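Local coordinates for uncharacterized DUF3829-like protein (PDB 3RH3), which is of unknown function but belongs to a DUF3829-like family of all-helical proteins and is probably made as a bacterial lipoprotein, at residues 13-18 against 148-153; 86-91 against 133-138; 168-173 against 223-228; 237-242 against 247-252. All coordinates share one frame; numbering follows the deposited sequence.

Contact 1: residues 13-18 against 148-153; sequences DDASKV and EQAESE
The carboxylate of Glu-153 brings one oxygen to Ala-15, OE1 lying 3.9 Å from the methyl carbon CB. Its other oxygen is held by the amide of Gln-149, one helical turn back: NE2 of Gln-149 donates over 3.0 Å to OE2 of Glu-153, on the anti lone pair of that oxygen, away from OE1. The acceptor lies practically in the amide plane and the N-H points at it almost straight (168°), which probably limits the turning of both groups. No aromatic ring takes part. The centre belongs to two alanines where helix 10-32 crosses helix 115-154, the short axes passing 8.6 Å apart at 134°. CB of Ala-15 stands 3.8 Å from CB of Ala-150, and the latter methyl also reaches the backbone O of Ala-15 at 3.3 Å. Alanine suits both places because its single methyl lets the backbones come this near, with CA atoms of Ala-15 and Ala-150 4.4 Å apart. Val-18 widens the patch: with CG1 anti to the backbone N (chi1 165°), that branch lies 3.9 Å from CB of Ala-150. Tyr-76 and Phe-77, from the loop before helix 79-111, cover Val-18, and Ile-19 also touches Ala-150. Since no hydrogen bond joins the segments, the crossing rests on the close fit of small apolar groups, and the side-chain hydrogen bonds stay within each helix.

Contact 2: residues 86-91 against 133-138; sequences KQNYAG and SEYKQV. With EDO (1,2-ethanediol), chain E.
OD1 of Asn-88 is approached by two side chains of the opposite helix: CD1 of Tyr-135 lies 3.2 Å away and CG1 of Val-138 3.4 Å. The two segments belong to a helical hairpin, helix 79-111 followed directly by helix 115-154, whose short axes run antiparallel (157°) and 9.0 Å apart. Asn-88 turns its CG anti to the carbonyl carbon (chi1 -80°), beside its own backbone N, which carries the amide across to the partner helix. ND2 is meanwhile tied to the backbone O of Asn-84 one turn earlier, and this bond probably keeps OD1 directed at the tyrosine. The oxygen sits at the edge of the Tyr-135 ring, in its plane, where C-H groups carry a slight positive charge; amide and ring planes are 63° apart. An alanine in place of Tyr-135 would probably open a gap over Gly-91 and leave OD1 of Asn-88 without the ring edge it meets. Lys-136 leads away toward helix 10-32, where NZ bonds to Ala-33 O; its bond to a 1,2-ethanediol, probably from crystallisation, is doubtful given a second conformer. One face of the Tyr-135 ring rests on Gly-91, where a beta carbon would run into CZ. CA of this glycine makes a CH-pi contact 3.9 Å from the ring centroid, and its C comes 3.5 Å from CE2 of Tyr-135.

Contact 3: residues 168-173 against 223-228; sequences RKMSGT and QSFLST
Helices 161-181 and 216-240 are the first and third members of an up-down-up three-helix arrangement, with helix 189-207 returning between them in the sequence. The short axes here run nearly parallel, 20° apart, but at a separation of 11.5 Å, so long side chains must bridge the space. Phe-225 does most of this. Its CG is anti to the backbone N (chi1 -178°), which sends the ring out toward the other helix. The ring arrives edge first: CB of Met-170 lies in its plane, 3.8 Å from CE1 of Phe-225, and OG of Ser-171 lies in the same plane, 3.5 Å from CZ. The hydroxyl thus meets the weakly positive C-H rim, and serine is small enough to let the ring come near. That hydroxyl has backbone oxygens of Met-167, Leu-261 and Ser-262 as weak, alternative acceptors. Met-170, present as selenomethionine, bends at its last torsion (chi3 -87°) and carries its methyl over to the phenylalanine, CE standing 3.8 Å from CE1 of Phe-225. The same CE touches Leu-226, at 3.7 Å from CD2; the leucine branch swings back toward the contact although its CB starts off away from it. Met-170 packs on Ala-206 and Leu-226 on Leu-203, both in helix 189-207, while Leu-261 near the C-terminus covers Phe-225. One turn after Ser-224, Thr-228 doubles a helical bond: OG1 donates to Ser-224 O over 2.7 Å, reaching it from the face of the carbonyl opposite to the backbone N of Thr-228.

Contact 4: residues 237-242 against 247-252; sequences QKARSK and DKEYQA
Two lysine ammonium groups share one oxygen of Glu-249. NZ of Lys-242 donates to OE2 of Glu-249 over 2.8 Å along the anti lone pair, away from the other carboxylate oxygen. NZ of Lys-238 reaches OE2 of Glu-249 at 3.0 Å from the syn side, 32° out of the carboxylate plane. Both are salt bridges, and the twin charges probably favour the ionised form of the carboxylate. Lys-238 comes from the last part of helix 216-240 and Lys-242 from the loop that follows, and their long chains, each kinked along the way, converge to meet the glutamate at about a right angle. Glu-249 in turn bends at chi2 (-87°), which folds the acid group toward the lysines. This network spans a helical hairpin: helix 216-240 and helix 247-257 are joined by a short link, and Ser-246 OG in that link accepts a hydrogen bond from the backbone N of Glu-249. A glutamine in place of Glu-249 would probably leave the two ammonium groups close together without the negative charge that holds them. Beneath the polar layer Ala-239 packs against the acid, its CB 3.8 Å from OE1 and 4.1 Å from CB of Glu-249. Ala-239 is small enough for the carboxylate to lie over its methyl, and its CA is 6.3 Å from CA of Glu-249. Tyr-181, on helix 161-181, touches both Ala-239 and Glu-249.

The chain is all-alpha, with helices joined by loops and no strands, and the four contacts fall into two pairs. Contacts 1 and 2 share helix 115-154, their centres 22 Å apart, and contact 2 is nested within the loop that contact 1 closes. Contacts 3 and 4 share helix 216-240, with centres 19 Å apart, and follow in series in the C-terminal half. One place where the two halves meet is between contacts 1 and 3, through a weak ion pair of Glu-151 and Arg-168. Contacts 1 and 4, about 35 Å apart between centres, lie on opposite sides of the chain's centre, so the consecutive helices 115-154 and 161-181 join the N-terminal and C-terminal helical groups into one body.

Contact 1: residues 13-18 against 148-153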
loop_
_atom_site.group_PDB
_atom_site.type_symbol
_atom_site.label_atom_id
_atom_site.label_comp_id
_atom_site.label_asym_id
_atom_site.label_seq_id
_atom_site.Cartn_x
_atom_site.Cartn_y
_atom_site.Cartn_z
ATOM N N ASP A 13 -2.282 3.016 -26.080
ATOM C CA ASP A 13 -0.880 2.697 -25.781
ATOM C C ASP A 13 -0.421 3.483 -24.530
ATOM O O ASP A 13 0.174 2.877 -23.639
ATOM C CB ASP A 13 0.035 2.991 -26.985
ATOM N N ASP A 14 -0.736 4.810 -24.452
ATOM C CA ASP A 14 -0.429 5.677 -23.308
ATOM C C ASP A 14 -1.083 5.135 -22.033
ATOM O O ASP A 14 -0.424 5.069 -20.996
ATOM C CB ASP A 14 -0.888 7.120 -23.562
ATOM N N ALA A 15 -2.352 4.684 -22.129
ATOM C CA ALA A 15 -3.086 4.087 -21.003
ATOM C C ALA A 15 -2.420 2.781 -20.538
ATOM O O ALA A 15 -2.324 2.558 -19.331
ATOM C CB ALA A 15 -4.546 3.837 -21.371
ATOM N N SER A 16 -1.896 1.964 -21.478
ATOM C CA SER A 16 -1.247 0.709 -21.101
ATOM C C SER A 16 0.151 0.956 -20.501
ATOM O O SER A 16 0.607 0.152 -19.694
ATOM C CB SER A 16 -1.194 -0.266 -22.271
ATOM O OG SER A 16 -0.478 0.266 -23.368
ATOM N N LYS A 17 0.788 2.096 -20.826
ATOM C CA LYS A 17 2.093 2.476 -20.277
ATOM C C LYS A 17 1.899 2.975 -18.843
ATOM O O LYS A 17 2.748 2.727 -18.002
ATOM C CB LYS A 17 2.790 3.506 -21.177
ATOM C CG LYS A 17 3.564 2.841 -22.307
ATOM C CD LYS A 17 3.822 3.802 -23.437
ATOM C CE LYS A 17 4.260 3.110 -24.706
ATOM N N VAL A 18 0.749 3.593 -18.544
ATOM C CA VAL A 18 0.364 4.028 -17.186
ATOM C C VAL A 18 0.161 2.763 -16.300
ATOM O O VAL A 18 0.648 2.712 -15.167
ATOM C CB VAL A 18 -0.906 4.933 -17.208
ATOM C CG1 VAL A 18 -1.514 5.085 -15.808
ATOM C CG2 VAL A 18 -0.596 6.303 -17.805
ATOM N N GLU A 148 -6.676 4.503 -12.681
ATOM C CA GLU A 148 -8.138 4.470 -12.787
ATOM C C GLU A 148 -8.609 4.991 -14.157
ATOM O O GLU A 148 -9.398 4.331 -14.810
ATOM C CB GLU A 148 -8.760 5.303 -11.651
ATOM C CG GLU A 148 -10.224 5.047 -11.346
ATOM C CD GLU A 148 -10.754 5.771 -10.120
ATOM O OE1 GLU A 148 -10.046 5.811 -9.086
ATOM O OE2 GLU A 148 -11.903 6.263 -10.185
ATOM N N GLN A 149 -8.119 6.160 -14.577
ATOM C CA GLN A 149 -8.433 6.769 -15.862
ATOM C C GLN A 149 -7.964 5.848 -17.005
ATOM O O GLN A 149 -8.697 5.667 -17.979
ATOM C CB GLN A 149 -7.777 8.159 -15.962
ATOM C CG GLN A 149 -8.126 8.956 -17.225
ATOM C CD GLN A 149 -9.608 9.246 -17.371
ATOM O OE1 GLN A 149 -10.263 9.751 -16.451
ATOM N NE2 GLN A 149 -10.164 8.934 -18.538
ATOM N N ALA A 150 -6.763 5.257 -16.872
ATOM C CA ALA A 150 -6.226 4.346 -17.881
ATOM C C ALA A 150 -7.079 3.084 -17.974
ATOM O O ALA A 150 -7.386 2.641 -19.083
ATOM C CB ALA A 150 -4.781 3.990 -17.567
ATOM N N GLU A 151 -7.499 2.526 -16.814
ATOM C CA GLU A 151 -8.349 1.343 -16.795
ATOM C C GLU A 151 -9.710 1.648 -17.413
ATOM O O GLU A 151 -10.181 0.852 -18.202
ATOM C CB GLU A 151 -8.503 0.744 -15.388
ATOM C CG GLU A 151 -7.389 -0.227 -15.002
ATOM C CD GLU A 151 -7.305 -1.573 -15.718
ATOM O OE1 GLU A 151 -7.305 -1.607 -16.972
ATOM O OE2 GLU A 151 -7.150 -2.597 -15.013
ATOM N N SER A 152 -10.297 2.811 -17.132
ATOM C CA SER A 152 -11.592 3.198 -17.694
ATOM C C SER A 152 -11.564 3.221 -19.233
ATOM O O SER A 152 -12.576 2.915 -19.870
ATOM C CB SER A 152 -12.022 4.554 -17.151
ATOM O OG SER A 152 -13.191 5.007 -17.811
ATOM N N GLU A 153 -10.401 3.561 -19.817
ATOM C CA GLU A 153 -10.189 3.627 -21.262
ATOM C C GLU A 153 -9.979 2.243 -21.864
ATOM O O GLU A 153 -10.529 1.952 -22.931
ATOM C CB GLU A 153 -8.988 4.531 -21.587
ATOM C CG GLU A 153 -9.303 6.009 -21.444
ATOM C CD GLU A 153 -8.106 6.931 -21.298
ATOM O OE1 GLU A 153 -7.100 6.728 -22.018
ATOM O OE2 GLU A 153 -8.192 7.880 -20.484
#

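Contact 2: residues 86-91 against 133-138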
loop_
_atom_site.group_PDB
_atom_site.type_symbol
_atom_site.label_atom_id
_atom_site.label_comp_id
_atom_site.label_asym_id
_atom_site.label_seq_id
_atom_site.Cartn_x
_atom_site.Cartn_y
_atom_site.Cartn_z
ATOM N N LYS A 86 9.280 11.262 -9.016
ATOM C CA LYS A 86 10.735 11.286 -8.897
ATOM C C LYS A 86 11.167 11.736 -7.490
ATOM O O LYS A 86 12.099 11.174 -6.932
ATOM C CB LYS A 86 11.337 12.193 -9.985
ATOM C CG LYS A 86 12.854 12.125 -10.105
ATOM C CD LYS A 86 13.369 13.009 -11.222
ATOM C CE LYS A 86 14.851 13.248 -11.112
ATOM N NZ LYS A 86 15.153 14.367 -10.190
ATOM N N GLN A 87 10.511 12.755 -6.940
ATOM C CA GLN A 87 10.834 13.299 -5.629
ATOM C C GLN A 87 10.468 12.311 -4.512
ATOM O O GLN A 87 11.227 12.143 -3.552
ATOM C CB GLN A 87 10.075 14.613 -5.454
ATOM C CG GLN A 87 10.491 15.463 -4.271
ATOM C CD GLN A 87 9.577 16.660 -4.180
ATOM O OE1 GLN A 87 9.469 17.468 -5.113
ATOM N NE2 GLN A 87 8.862 16.768 -3.077
ATOM N N ASN A 88 9.326 11.650 -4.653
ATOM C CA ASN A 88 8.856 10.703 -3.652
ATOM C C ASN A 88 9.662 9.399 -3.675
ATOM O O ASN A 88 9.941 8.856 -2.609
ATOM C CB ASN A 88 7.369 10.467 -3.778
ATOM C CG ASN A 88 6.639 11.598 -3.121
ATOM O OD1 ASN A 88 6.578 11.683 -1.890
ATOM N ND2 ASN A 88 6.206 12.581 -3.910
ATOM N N TYR A 89 10.085 8.944 -4.853
ATOM C CA TYR A 89 10.943 7.767 -4.963
ATOM C C TYR A 89 12.334 8.090 -4.430
ATOM O O TYR A 89 12.952 7.227 -3.828
ATOM C CB TYR A 89 11.043 7.286 -6.410
ATOM C CG TYR A 89 10.034 6.218 -6.754
ATOM C CD1 TYR A 89 10.050 4.985 -6.112
ATOM C CD2 TYR A 89 9.097 6.416 -7.770
ATOM C CE1 TYR A 89 9.152 3.982 -6.458
ATOM C CE2 TYR A 89 8.172 5.431 -8.097
ATOM C CZ TYR A 89 8.215 4.212 -7.449
ATOM O OH TYR A 89 7.341 3.225 -7.793
ATOM N N ALA A 90 12.817 9.337 -4.638
ATOM C CA ALA A 90 14.113 9.744 -4.125
ATOM C C ALA A 90 14.049 9.765 -2.598
ATOM O O ALA A 90 14.928 9.213 -1.946
ATOM C CB ALA A 90 14.511 11.111 -4.680
ATOM N N GLY A 91 12.976 10.333 -2.050
ATOM C CA GLY A 91 12.771 10.389 -0.616
ATOM C C GLY A 91 12.688 8.986 -0.055
ATOM O O GLY A 91 13.411 8.641 0.889
ATOM N N SER A 133 6.911 4.608 4.877
ATOM C CA SER A 133 5.530 4.219 4.682
ATOM C C SER A 133 4.732 5.343 4.005
ATOM O O SER A 133 3.943 5.061 3.108
ATOM C CB SER A 133 4.909 3.826 6.020
ATOM O OG SER A 133 3.647 3.237 5.782
ATOM N N GLU A 134 4.954 6.607 4.427
ATOM C CA GLU A 134 4.317 7.792 3.865
ATOM C C GLU A 134 4.714 7.989 2.403
ATOM O O GLU A 134 3.832 8.237 1.585
ATOM C CB GLU A 134 4.644 9.058 4.696
ATOM C CG GLU A 134 3.825 9.120 5.979
ATOM C CD GLU A 134 4.162 10.161 7.037
ATOM O OE1 GLU A 134 5.320 10.643 7.079
ATOM O OE2 GLU A 134 3.269 10.447 7.869
ATOM N N TYR A 135 6.012 7.857 2.060
ATOM C CA TYR A 135 6.491 7.997 0.681
ATOM C C TYR A 135 5.802 6.985 -0.246
ATOM O O TYR A 135 5.323 7.364 -1.327
ATOM C CB TYR A 135 8.011 7.866 0.596
ATOM C CG TYR A 135 8.736 9.130 0.991
ATOM C CD1 TYR A 135 8.456 10.343 0.367
ATOM C CD2 TYR A 135 9.752 9.103 1.940
ATOM C CE1 TYR A 135 9.138 11.510 0.713
ATOM C CE2 TYR A 135 10.449 10.259 2.285
ATOM C CZ TYR A 135 10.132 11.464 1.680
ATOM O OH TYR A 135 10.837 12.594 2.033
ATOM N N LYS A 136 5.726 5.718 0.215
ATOM C CA LYS A 136 5.072 4.644 -0.500
ATOM C C LYS A 136 3.594 5.002 -0.714
ATOM O O LYS A 136 3.081 4.840 -1.825
ATOM C CB LYS A 136 5.239 3.330 0.280
ATOM C CG LYS A 136 4.742 2.094 -0.463
ATOM C CD LYS A 136 5.120 0.782 0.235
ATOM C CE LYS A 136 4.431 0.572 1.555
ATOM N NZ LYS A 136 4.609 -0.811 2.081
ATOM N N GLN A 137 2.923 5.537 0.329
ATOM C CA GLN A 137 1.533 5.946 0.246
ATOM C C GLN A 137 1.352 7.095 -0.741
ATOM O O GLN A 137 0.415 7.066 -1.536
ATOM C CB GLN A 137 0.994 6.341 1.629
ATOM C CG GLN A 137 -0.527 6.579 1.652
ATOM C CD GLN A 137 -1.286 5.356 1.194
ATOM O OE1 GLN A 137 -1.003 4.239 1.620
ATOM N NE2 GLN A 137 -2.191 5.520 0.231
ATOM N N VAL A 138 2.229 8.108 -0.693
ATOM C CA VAL A 138 2.168 9.245 -1.622
ATOM C C VAL A 138 2.304 8.712 -3.093
ATOM O O VAL A 138 1.508 9.116 -3.938
ATOM C CB VAL A 138 3.200 10.360 -1.291
ATOM C CG1 VAL A 138 3.215 11.448 -2.365
ATOM C CG2 VAL A 138 2.925 10.980 0.088
HETATM C C1 EDO E . 7.470 0.380 6.009
HETATM O O1 EDO E . 7.923 1.465 6.834
HETATM C C2 EDO E . 6.836 0.863 4.706
HETATM O O2 EDO E . 5.429 0.571 4.724
#

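Contact 3: residues 168-173 against 223-228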
loop_
_atom_site.group_PDB
_atom_site.type_symbol
_atom_site.label_atom_id
_atom_site.label_comp_id
_atom_site.label_asym_id
_atom_site.label_seq_id
_atom_site.Cartn_x
_atom_site.Cartn_y
_atom_site.Cartn_z
ATOM N N ARG A 168 -10.953 -3.055 -8.248
ATOM C CA ARG A 168 -9.659 -2.385 -8.332
ATOM C C ARG A 168 -9.569 -1.203 -7.330
ATOM O O ARG A 168 -8.589 -1.114 -6.602
ATOM C CB ARG A 168 -9.392 -1.883 -9.755
ATOM C CG ARG A 168 -9.039 -2.974 -10.727
ATOM C CD ARG A 168 -8.465 -2.404 -12.023
ATOM N NE ARG A 168 -7.105 -1.860 -11.883
ATOM C CZ ARG A 168 -5.993 -2.593 -11.812
ATOM N NH1 ARG A 168 -6.061 -3.921 -11.825
ATOM N NH2 ARG A 168 -4.808 -2.004 -11.713
ATOM N N LYS A 169 -10.575 -0.349 -7.257
ATOM C CA LYS A 169 -10.538 0.799 -6.329
ATOM C C LYS A 169 -10.562 0.354 -4.852
ATOM O O LYS A 169 -9.752 0.853 -4.067
ATOM C CB LYS A 169 -11.655 1.812 -6.600
ATOM C CG LYS A 169 -11.366 3.153 -5.913
ATOM C CD LYS A 169 -12.254 4.271 -6.343
ATOM C CE LYS A 169 -11.748 5.568 -5.751
ATOM N NZ LYS A 169 -12.393 6.754 -6.380
HETATM N N MSE A 170 -11.414 -0.633 -4.498
HETATM C CA MSE A 170 -11.520 -1.164 -3.129
HETATM C C MSE A 170 -10.235 -1.837 -2.698
HETATM O O MSE A 170 -9.803 -1.609 -1.573
HETATM C CB MSE A 170 -12.711 -2.104 -2.988
HETATM C CG MSE A 170 -14.038 -1.318 -3.056
HETATM SE SE MSE A 170 -15.548 -2.429 -2.666
HETATM C CE MSE A 170 -15.879 -3.089 -4.417
ATOM N N SER A 171 -9.563 -2.555 -3.634
ATOM C CA SER A 171 -8.287 -3.209 -3.392
ATOM C C SER A 171 -7.231 -2.181 -3.048
ATOM O O SER A 171 -6.423 -2.423 -2.157
ATOM C CB SER A 171 -7.862 -4.039 -4.599
ATOM O OG SER A 171 -8.612 -5.240 -4.566
ATOM N N GLY A 172 -7.242 -1.059 -3.763
ATOM C CA GLY A 172 -6.349 0.065 -3.510
ATOM C C GLY A 172 -6.598 0.665 -2.137
ATOM O O GLY A 172 -5.657 0.903 -1.378
ATOM N N THR A 173 -7.875 0.860 -1.776
ATOM C CA THR A 173 -8.265 1.411 -0.463
ATOM C C THR A 173 -7.836 0.455 0.656
ATOM O O THR A 173 -7.278 0.924 1.649
ATOM C CB THR A 173 -9.761 1.725 -0.427
ATOM O OG1 THR A 173 -10.084 2.486 -1.591
ATOM C CG2 THR A 173 -10.145 2.562 0.788
ATOM N N GLN A 223 -19.487 -10.888 -5.873
ATOM C CA GLN A 223 -20.192 -10.940 -4.583
ATOM C C GLN A 223 -19.258 -11.475 -3.493
ATOM O O GLN A 223 -19.272 -10.924 -2.406
ATOM C CB GLN A 223 -21.449 -11.799 -4.669
ATOM C CG GLN A 223 -22.610 -11.193 -5.448
ATOM C CD GLN A 223 -23.747 -12.199 -5.636
ATOM O OE1 GLN A 223 -23.566 -13.430 -5.819
ATOM N NE2 GLN A 223 -24.962 -11.683 -5.622
ATOM N N SER A 224 -18.394 -12.480 -3.806
ATOM C CA SER A 224 -17.410 -13.016 -2.848
ATOM C C SER A 224 -16.400 -11.948 -2.486
ATOM O O SER A 224 -16.038 -11.835 -1.320
ATOM C CB SER A 224 -16.692 -14.236 -3.407
ATOM O OG SER A 224 -17.582 -15.331 -3.498
ATOM N N PHE A 225 -15.993 -11.119 -3.479
ATOM C CA PHE A 225 -15.086 -9.990 -3.249
ATOM C C PHE A 225 -15.698 -9.035 -2.237
ATOM O O PHE A 225 -15.018 -8.644 -1.292
ATOM C CB PHE A 225 -14.729 -9.242 -4.560
ATOM C CG PHE A 225 -13.757 -8.093 -4.369
ATOM C CD1 PHE A 225 -14.212 -6.822 -4.020
ATOM C CD2 PHE A 225 -12.392 -8.276 -4.566
ATOM C CE1 PHE A 225 -13.315 -5.773 -3.821
ATOM C CE2 PHE A 225 -11.499 -7.223 -4.376
ATOM C CZ PHE A 225 -11.965 -5.982 -3.981
ATOM N N LEU A 226 -16.978 -8.667 -2.425
ATOM C CA LEU A 226 -17.700 -7.751 -1.511
ATOM C C LEU A 226 -17.742 -8.304 -0.087
ATOM O O LEU A 226 -17.471 -7.569 0.863
ATOM C CB LEU A 226 -19.134 -7.453 -2.024
ATOM C CG LEU A 226 -19.226 -6.802 -3.396
ATOM C CD1 LEU A 226 -20.663 -6.554 -3.803
ATOM C CD2 LEU A 226 -18.478 -5.503 -3.433
ATOM N N SER A 227 -18.041 -9.599 0.056
ATOM C CA SER A 227 -18.084 -10.310 1.333
ATOM C C SER A 227 -16.696 -10.276 2.036
ATOM O O SER A 227 -16.641 -10.061 3.242
ATOM C CB SER A 227 -18.554 -11.748 1.108
ATOM O OG SER A 227 -18.249 -12.591 2.208
ATOM N N THR A 228 -15.600 -10.458 1.270
ATOM C CA THR A 228 -14.201 -10.415 1.749
ATOM C C THR A 228 -13.839 -9.007 2.202
ATOM O O THR A 228 -13.055 -8.853 3.135
ATOM C CB THR A 228 -13.245 -10.883 0.629
ATOM O OG1 THR A 228 -13.716 -12.129 0.117
ATOM C CG2 THR A 228 -11.797 -11.035 1.099
#

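Contact 4: residues 237-242 against 247-252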
loop_
_atom_site.group_PDB
_atom_site.type_symbol
_atom_site.label_atom_id
_atom_site.label_comp_id
_atom_site.label_asym_id
_atom_site.label_seq_id
_atom_site.Cartn_x
_atom_site.Cartn_y
_atom_site.Cartn_z
ATOM N N GLN A 237 -11.370 -3.172 11.940
ATOM C CA GLN A 237 -11.970 -2.377 13.033
ATOM C C GLN A 237 -11.461 -2.845 14.386
ATOM O O GLN A 237 -11.132 -2.018 15.233
ATOM C CB GLN A 237 -13.488 -2.483 13.034
ATOM C CG GLN A 237 -14.208 -1.391 12.307
ATOM C CD GLN A 237 -15.601 -1.222 12.864
ATOM O OE1 GLN A 237 -15.879 -0.294 13.616
ATOM N NE2 GLN A 237 -16.507 -2.115 12.509
ATOM N N LYS A 238 -11.400 -4.189 14.569
ATOM C CA LYS A 238 -10.947 -4.858 15.781
ATOM C C LYS A 238 -9.467 -4.601 16.003
ATOM O O LYS A 238 -9.072 -4.310 17.125
ATOM C CB LYS A 238 -11.229 -6.382 15.705
ATOM C CG LYS A 238 -10.832 -7.165 16.976
ATOM C CD LYS A 238 -10.497 -8.626 16.687
ATOM C CE LYS A 238 -9.398 -9.152 17.585
ATOM N NZ LYS A 238 -8.519 -10.144 16.887
ATOM N N ALA A 239 -8.646 -4.763 14.959
ATOM C CA ALA A 239 -7.202 -4.541 15.060
ATOM C C ALA A 239 -6.900 -3.082 15.446
ATOM O O ALA A 239 -6.116 -2.821 16.351
ATOM C CB ALA A 239 -6.523 -4.883 13.732
ATOM N N ARG A 240 -7.551 -2.149 14.770
ATOM C CA ARG A 240 -7.386 -0.711 14.945
ATOM C C ARG A 240 -7.880 -0.225 16.359
ATOM O O ARG A 240 -7.318 0.733 16.924
ATOM C CB ARG A 240 -8.121 0.021 13.780
ATOM C CG ARG A 240 -9.007 1.231 14.164
ATOM C CD ARG A 240 -8.155 2.427 14.098
ATOM N NE ARG A 240 -8.782 3.690 14.476
ATOM C CZ ARG A 240 -8.545 4.330 15.611
ATOM N NH1 ARG A 240 -7.863 3.737 16.590
ATOM N NH2 ARG A 240 -8.991 5.569 15.784
ATOM N N SER A 241 -8.907 -0.888 16.916
ATOM C CA SER A 241 -9.456 -0.530 18.229
ATOM C C SER A 241 -8.456 -0.708 19.373
ATOM O O SER A 241 -8.657 -0.147 20.443
ATOM C CB SER A 241 -10.695 -1.368 18.519
ATOM O OG SER A 241 -11.794 -0.734 17.887
ATOM N N LYS A 242 -7.375 -1.480 19.146
ATOM C CA LYS A 242 -6.371 -1.758 20.180
ATOM C C LYS A 242 -5.469 -0.549 20.391
ATOM O O LYS A 242 -4.730 -0.505 21.371
ATOM C CB LYS A 242 -5.557 -3.011 19.828
ATOM C CG LYS A 242 -6.430 -4.209 19.431
ATOM C CD LYS A 242 -6.504 -5.271 20.498
ATOM C CE LYS A 242 -6.827 -6.635 19.918
ATOM N NZ LYS A 242 -5.672 -7.214 19.168
ATOM N N ASP A 247 2.054 -7.323 15.711
ATOM C CA ASP A 247 2.634 -8.198 14.672
ATOM C C ASP A 247 1.663 -9.354 14.364
ATOM O O ASP A 247 1.483 -9.699 13.194
ATOM C CB ASP A 247 4.021 -8.730 15.073
ATOM C CG ASP A 247 5.158 -7.756 14.794
ATOM O OD1 ASP A 247 5.366 -7.404 13.604
ATOM O OD2 ASP A 247 5.865 -7.370 15.759
ATOM N N LYS A 248 0.980 -9.876 15.415
ATOM C CA LYS A 248 0.014 -10.973 15.327
ATOM C C LYS A 248 -1.188 -10.583 14.433
ATOM O O LYS A 248 -1.611 -11.390 13.601
ATOM C CB LYS A 248 -0.459 -11.400 16.725
ATOM C CG LYS A 248 -1.275 -12.694 16.726
ATOM C CD LYS A 248 -1.458 -13.275 18.126
ATOM N N GLU A 249 -1.721 -9.360 14.602
ATOM C CA GLU A 249 -2.868 -8.877 13.819
ATOM C C GLU A 249 -2.470 -8.630 12.383
ATOM O O GLU A 249 -3.211 -8.986 11.475
ATOM C CB GLU A 249 -3.459 -7.590 14.434
ATOM C CG GLU A 249 -4.201 -7.819 15.746
ATOM C CD GLU A 249 -5.666 -8.187 15.617
ATOM O OE1 GLU A 249 -6.100 -8.572 14.505
ATOM O OE2 GLU A 249 -6.390 -8.074 16.633
ATOM N N TYR A 250 -1.306 -8.032 12.176
ATOM C CA TYR A 250 -0.805 -7.708 10.846
ATOM C C TYR A 250 -0.507 -8.980 10.041
ATOM O O TYR A 250 -0.923 -9.072 8.886
ATOM C CB TYR A 250 0.424 -6.803 10.924
ATOM C CG TYR A 250 0.853 -6.296 9.571
ATOM C CD1 TYR A 250 -0.019 -5.556 8.773
ATOM C CD2 TYR A 250 2.097 -6.625 9.046
ATOM C CE1 TYR A 250 0.342 -5.147 7.491
ATOM C CE2 TYR A 250 2.476 -6.206 7.770
ATOM C CZ TYR A 250 1.591 -5.470 6.995
ATOM O OH TYR A 250 1.948 -5.031 5.742
ATOM N N GLN A 251 0.184 -9.947 10.646
ATOM C CA GLN A 251 0.483 -11.215 9.987
ATOM C C GLN A 251 -0.826 -11.929 9.598
ATOM O O GLN A 251 -0.978 -12.280 8.437
ATOM C CB GLN A 251 1.379 -12.118 10.862
ATOM C CG GLN A 251 2.872 -11.814 10.714
ATOM C CD GLN A 251 3.350 -11.838 9.275
ATOM O OE1 GLN A 251 3.784 -10.817 8.725
ATOM N NE2 GLN A 251 3.227 -12.988 8.613
ATOM N N ALA A 252 -1.789 -12.033 10.531
ATOM C CA ALA A 252 -3.100 -12.658 10.310
ATOM C C ALA A 252 -3.855 -12.014 9.156
ATOM O O ALA A 252 -4.321 -12.709 8.251
ATOM C CB ALA A 252 -3.941 -12.578 11.569
HETATM O O HOH W 1 -8.539 -8.146 14.083
#